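Local coordinates for chromosome partition protein Smc (Pyrococcus furiosus, PDB 3KTA) that probably condenses and partitions chromosomes, powered by an ATP-binding cassette ATPase head that its N- and C-terminal domains build together, at residues V128-A133 and K155-L160; I137-R142 and S146-L151. One frame throughout, in Å; residues are numbered along the deposited sequence.

The two contacts lie next to each other in the C-terminal part of the ATPase head. Interaction 2, the hairpin of 137-142 and 146-151, is formed by residues lying between the two segments of interaction 1, and their centres are about 14 Å apart. Leu-151 joins them: its CD1 packs 3.6 Å from CD1 of Ile-159 and 4.0 Å from CA of Ala-156. The bound bis(adenosine)-5'-pentaphosphate distinguishes the two. In interaction 2 the side chain of Met-141, a residue of the pocket, comes within about 4 Å of the nearest part of the ligand, whereas in interaction 1 the side chain of Leu-160 stays about 11 Å from it.

Interaction 1: V128-A133 and K155-L160; sequences VMMANA and KAMKIL
Met-130, modelled as selenomethionine, reaches from the short helix 127-130 onto helix 153-164 and meets Ala-156, Met-157 and Leu-160 there. The contact is wholly apolar, with no hydrogen bond crossing it, and buries 161 Å² in all. The selenium of Met-130 is the atom through which it approaches all three, though its spacing to Met-157 is doubtful. SE lies 3.4 Å from CB of Ala-156, and the terminal CE of Met-130 is modelled equally near that same methyl. Toward Leu-160 the approach is tip to tip: SE of Met-130 stands 3.4 Å from CD1 of Leu-160. Met-157, also selenomethionine, behaves differently. Folded at both chi2 (-66°) and chi3 (72°), it turns back so that its CE lies beside the CG-SE bond of Met-130, and the two side chains run antiparallel past one another. The modelled distance of 3.0 Å between SE of Met-130 and CE of Met-157 is too short to be taken literally. Met-130 itself carries a chi1 of 106°, away from any staggered position, which points to some strain or to imprecise placement, so the doubt extends to the whole end of this side chain and to the exact spacings it makes. A type I turn runs from Met-130 to Ala-133, with N of Ala-133 bonded to O of Met-130. Around the contact, Ile-136 of strand 135-142 packs on both Met-130 and Ala-156, Val-32 of the partner chain covers Met-130 and Leu-160, and Met-129 turns the other way to meet helix 101-114.

Interaction 2: I137-R142 and S146-L151; sequences IGVSMR and SKVVSL
Ser-146 and Met-141 face each other as a non-hydrogen-bonded pair at the turn end of the strands. Met-141, a selenomethionine, runs extended until chi3 (-69°), where the bend brings its CE to 3.5 Å from OG of Ser-146. That hydroxyl is hydrogen-bonded outside the hairpin, to Ser-14 OG and the Ser-37 carbonyl of the partner chain, while Met-141 also touches the bound bis(adenosine)-5'-pentaphosphate. Lys-147 follows in a hydrogen-bonded pair with Ser-140. Its N gives a 2.9 Å bond to O of Ser-140, and its O accepts the N-H of Ser-140. On the exposed face CG of Lys-147 passes 3.8 Å from OG of Ser-140, and a water bridges the two residues: it bonds OG of Ser-140 at 2.7 Å and donates a longer bond to O of Lys-147.

This is an antiparallel beta hairpin, the strand axes running at 152°; Ile-137, Gly-138 and Val-139 also pair in parallel with a strand of the partner chain, so the sheet continues across the interface.

Val-148 lies on the Ser-146 face. Its CB is 4.0 Å from CG2 of Ile-137, and the two branched side chains flank each other, both directed to that face. The CA of Val-148 makes a CH...O contact of 3.1 Å with O of Gly-138. Val-149 closes a second hydrogen-bonded pair: its O accepts the N-H of Gly-138 at 2.7 Å from N to O, almost straight at 170°, and its N bonds back to O of Gly-138. Past Ser-150, Leu-151 lays CD1 against the bare CA of Gly-138, at 3.5 Å, where no side chain intervenes.

Interaction 1: V128-A133 and K155-L160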
# COMPACT_ATOMS: atom_id res chain seq x y z
N VAL B 128 0.68 -18.64 -2.54
CA VAL B 128 0.86 -18.32 -3.95
C VAL B 128 1.16 -16.83 -4.16
O VAL B 128 1.64 -16.45 -5.22
CB VAL B 128 -0.34 -18.76 -4.82
CG1 VAL B 128 -0.46 -20.26 -4.78
CG2 VAL B 128 -1.61 -18.15 -4.32
N MSE B 129 0.86 -16.01 -3.15
CA MSE B 129 1.27 -14.61 -3.18
C MSE B 129 2.73 -14.42 -2.80
O MSE B 129 3.42 -13.61 -3.43
CB MSE B 129 0.39 -13.74 -2.26
CG MSE B 129 0.85 -12.27 -2.16
SE MSE B 129 0.67 -11.27 -3.82
CE MSE B 129 -1.14 -10.65 -3.53
N MSE B 130 3.16 -15.17 -1.76
CA MSE B 130 4.46 -15.08 -1.07
C MSE B 130 5.65 -15.66 -1.85
O MSE B 130 6.78 -15.21 -1.70
CB MSE B 130 4.36 -15.78 0.36
CG MSE B 130 5.06 -17.27 0.63
SE MSE B 130 5.31 -17.37 2.55
CE MSE B 130 6.31 -15.72 2.75
N ALA B 131 5.37 -16.67 -2.66
CA ALA B 131 6.39 -17.64 -3.07
C ALA B 131 7.61 -17.04 -3.76
O ALA B 131 8.74 -17.52 -3.56
CB ALA B 131 5.77 -18.72 -3.94
N ASN B 132 7.38 -16.03 -4.59
CA ASN B 132 8.46 -15.40 -5.34
C ASN B 132 8.87 -14.02 -4.83
O ASN B 132 9.47 -13.25 -5.56
CB ASN B 132 8.09 -15.30 -6.82
CG ASN B 132 7.95 -16.65 -7.47
OD1 ASN B 132 8.78 -17.54 -7.26
ND2 ASN B 132 6.90 -16.82 -8.27
N ALA B 133 8.55 -13.72 -3.57
CA ALA B 133 9.00 -12.47 -2.97
C ALA B 133 10.53 -12.44 -2.92
O ALA B 133 11.17 -13.49 -2.81
CB ALA B 133 8.42 -12.33 -1.58
N LYS B 155 10.78 -21.92 5.80
CA LYS B 155 10.22 -21.57 7.10
C LYS B 155 8.88 -20.85 6.95
O LYS B 155 7.94 -21.10 7.71
CB LYS B 155 11.19 -20.70 7.90
CG LYS B 155 12.35 -21.46 8.54
CD LYS B 155 13.15 -20.56 9.47
N ALA B 156 8.82 -19.93 5.99
CA ALA B 156 7.58 -19.18 5.78
C ALA B 156 6.45 -20.12 5.39
O ALA B 156 5.30 -19.92 5.81
CB ALA B 156 7.77 -18.10 4.74
N MSE B 157 6.76 -21.13 4.58
CA MSE B 157 5.74 -22.09 4.16
C MSE B 157 5.16 -22.88 5.33
O MSE B 157 3.96 -23.12 5.38
CB MSE B 157 6.28 -23.04 3.09
CG MSE B 157 6.53 -22.36 1.76
SE MSE B 157 4.87 -21.74 0.96
CE MSE B 157 4.44 -20.24 2.11
N LYS B 158 6.02 -23.29 6.25
CA LYS B 158 5.55 -23.98 7.44
C LYS B 158 4.63 -23.08 8.25
O LYS B 158 3.60 -23.51 8.77
CB LYS B 158 6.73 -24.43 8.31
CG LYS B 158 7.56 -25.53 7.71
N ILE B 159 5.00 -21.80 8.34
CA ILE B 159 4.20 -20.84 9.10
C ILE B 159 2.82 -20.67 8.48
O ILE B 159 1.82 -20.59 9.19
CB ILE B 159 4.93 -19.49 9.22
CG1 ILE B 159 5.95 -19.55 10.36
CG2 ILE B 159 3.93 -18.38 9.47
CD1 ILE B 159 7.11 -18.58 10.23
N LEU B 160 2.76 -20.61 7.16
CA LEU B 160 1.49 -20.44 6.47
C LEU B 160 0.66 -21.71 6.57
O LEU B 160 -0.56 -21.66 6.67
CB LEU B 160 1.70 -20.04 5.00
CG LEU B 160 2.19 -18.61 4.77
CD1 LEU B 160 2.13 -18.26 3.29
CD2 LEU B 160 1.34 -17.63 5.56

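Interaction 2: I137-R142 and S146-L151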
# COMPACT_ATOMS: atom_id res chain seq x y z
N ILE B 137 9.47 -11.26 5.58
CA ILE B 137 9.51 -10.85 6.97
C ILE B 137 8.47 -11.66 7.73
O ILE B 137 7.32 -11.74 7.31
CB ILE B 137 9.15 -9.35 7.12
CG1 ILE B 137 10.21 -8.47 6.49
CG2 ILE B 137 8.94 -8.96 8.58
CD1 ILE B 137 9.79 -7.03 6.45
N GLY B 138 8.89 -12.27 8.84
CA GLY B 138 7.96 -13.02 9.66
C GLY B 138 7.59 -12.23 10.90
O GLY B 138 8.47 -11.71 11.59
N VAL B 139 6.29 -12.14 11.18
CA VAL B 139 5.80 -11.48 12.39
C VAL B 139 5.20 -12.52 13.36
O VAL B 139 4.47 -13.43 12.94
CB VAL B 139 4.73 -10.42 12.06
CG1 VAL B 139 4.30 -9.68 13.31
CG2 VAL B 139 5.25 -9.43 11.03
N SER B 140 5.51 -12.39 14.64
CA SER B 140 4.89 -13.27 15.63
C SER B 140 4.68 -12.51 16.94
O SER B 140 5.38 -11.52 17.22
CB SER B 140 5.72 -14.53 15.86
OG SER B 140 6.99 -14.23 16.39
N MSE B 141 3.73 -12.97 17.74
CA MSE B 141 3.46 -12.33 19.02
C MSE B 141 3.72 -13.27 20.18
O MSE B 141 3.28 -14.43 20.17
CB MSE B 141 2.03 -11.81 19.08
CG MSE B 141 1.72 -11.14 20.40
SE MSE B 141 0.04 -10.24 20.38
CE MSE B 141 0.49 -8.79 19.13
N ARG B 142 4.45 -12.78 21.17
CA ARG B 142 4.66 -13.55 22.39
C ARG B 142 4.49 -12.63 23.58
O ARG B 142 4.99 -11.51 23.59
CB ARG B 142 6.05 -14.20 22.39
CG ARG B 142 6.33 -15.03 23.64
CD ARG B 142 7.61 -15.84 23.48
N SER B 146 4.88 -7.97 19.66
CA SER B 146 5.20 -8.41 18.30
C SER B 146 6.70 -8.38 18.10
O SER B 146 7.39 -7.53 18.66
CB SER B 146 4.57 -7.50 17.26
OG SER B 146 3.16 -7.48 17.36
N LYS B 147 7.21 -9.29 17.28
CA LYS B 147 8.61 -9.24 16.87
C LYS B 147 8.72 -9.68 15.41
O LYS B 147 7.89 -10.44 14.92
CB LYS B 147 9.50 -10.09 17.77
CG LYS B 147 9.52 -11.57 17.42
CD LYS B 147 10.49 -12.34 18.32
CE LYS B 147 11.94 -12.00 18.02
NZ LYS B 147 12.87 -12.64 19.00
N VAL B 148 9.73 -9.17 14.72
CA VAL B 148 9.96 -9.58 13.35
C VAL B 148 11.26 -10.35 13.20
O VAL B 148 12.22 -10.14 13.94
CB VAL B 148 10.00 -8.39 12.35
CG1 VAL B 148 8.79 -7.50 12.52
CG2 VAL B 148 11.29 -7.60 12.51
N VAL B 149 11.27 -11.26 12.23
CA VAL B 149 12.48 -11.93 11.84
C VAL B 149 12.48 -12.01 10.32
O VAL B 149 11.44 -11.82 9.68
CB VAL B 149 12.55 -13.36 12.42
CG1 VAL B 149 12.52 -13.32 13.94
CG2 VAL B 149 11.43 -14.20 11.88
N SER B 150 13.64 -12.27 9.74
CA SER B 150 13.74 -12.60 8.34
C SER B 150 13.48 -14.10 8.20
O SER B 150 13.94 -14.89 9.03
CB SER B 150 15.14 -12.25 7.82
OG SER B 150 15.46 -12.97 6.64
N LEU B 151 12.73 -14.50 7.18
CA LEU B 151 12.39 -15.90 6.98
C LEU B 151 12.86 -16.41 5.63
O LEU B 151 12.78 -15.70 4.63
CB LEU B 151 10.87 -16.12 7.04
CG LEU B 151 10.12 -15.90 8.35
CD1 LEU B 151 8.61 -16.06 8.11
CD2 LEU B 151 10.61 -16.86 9.43
O HOH W 1 8.69 -13.55 14.34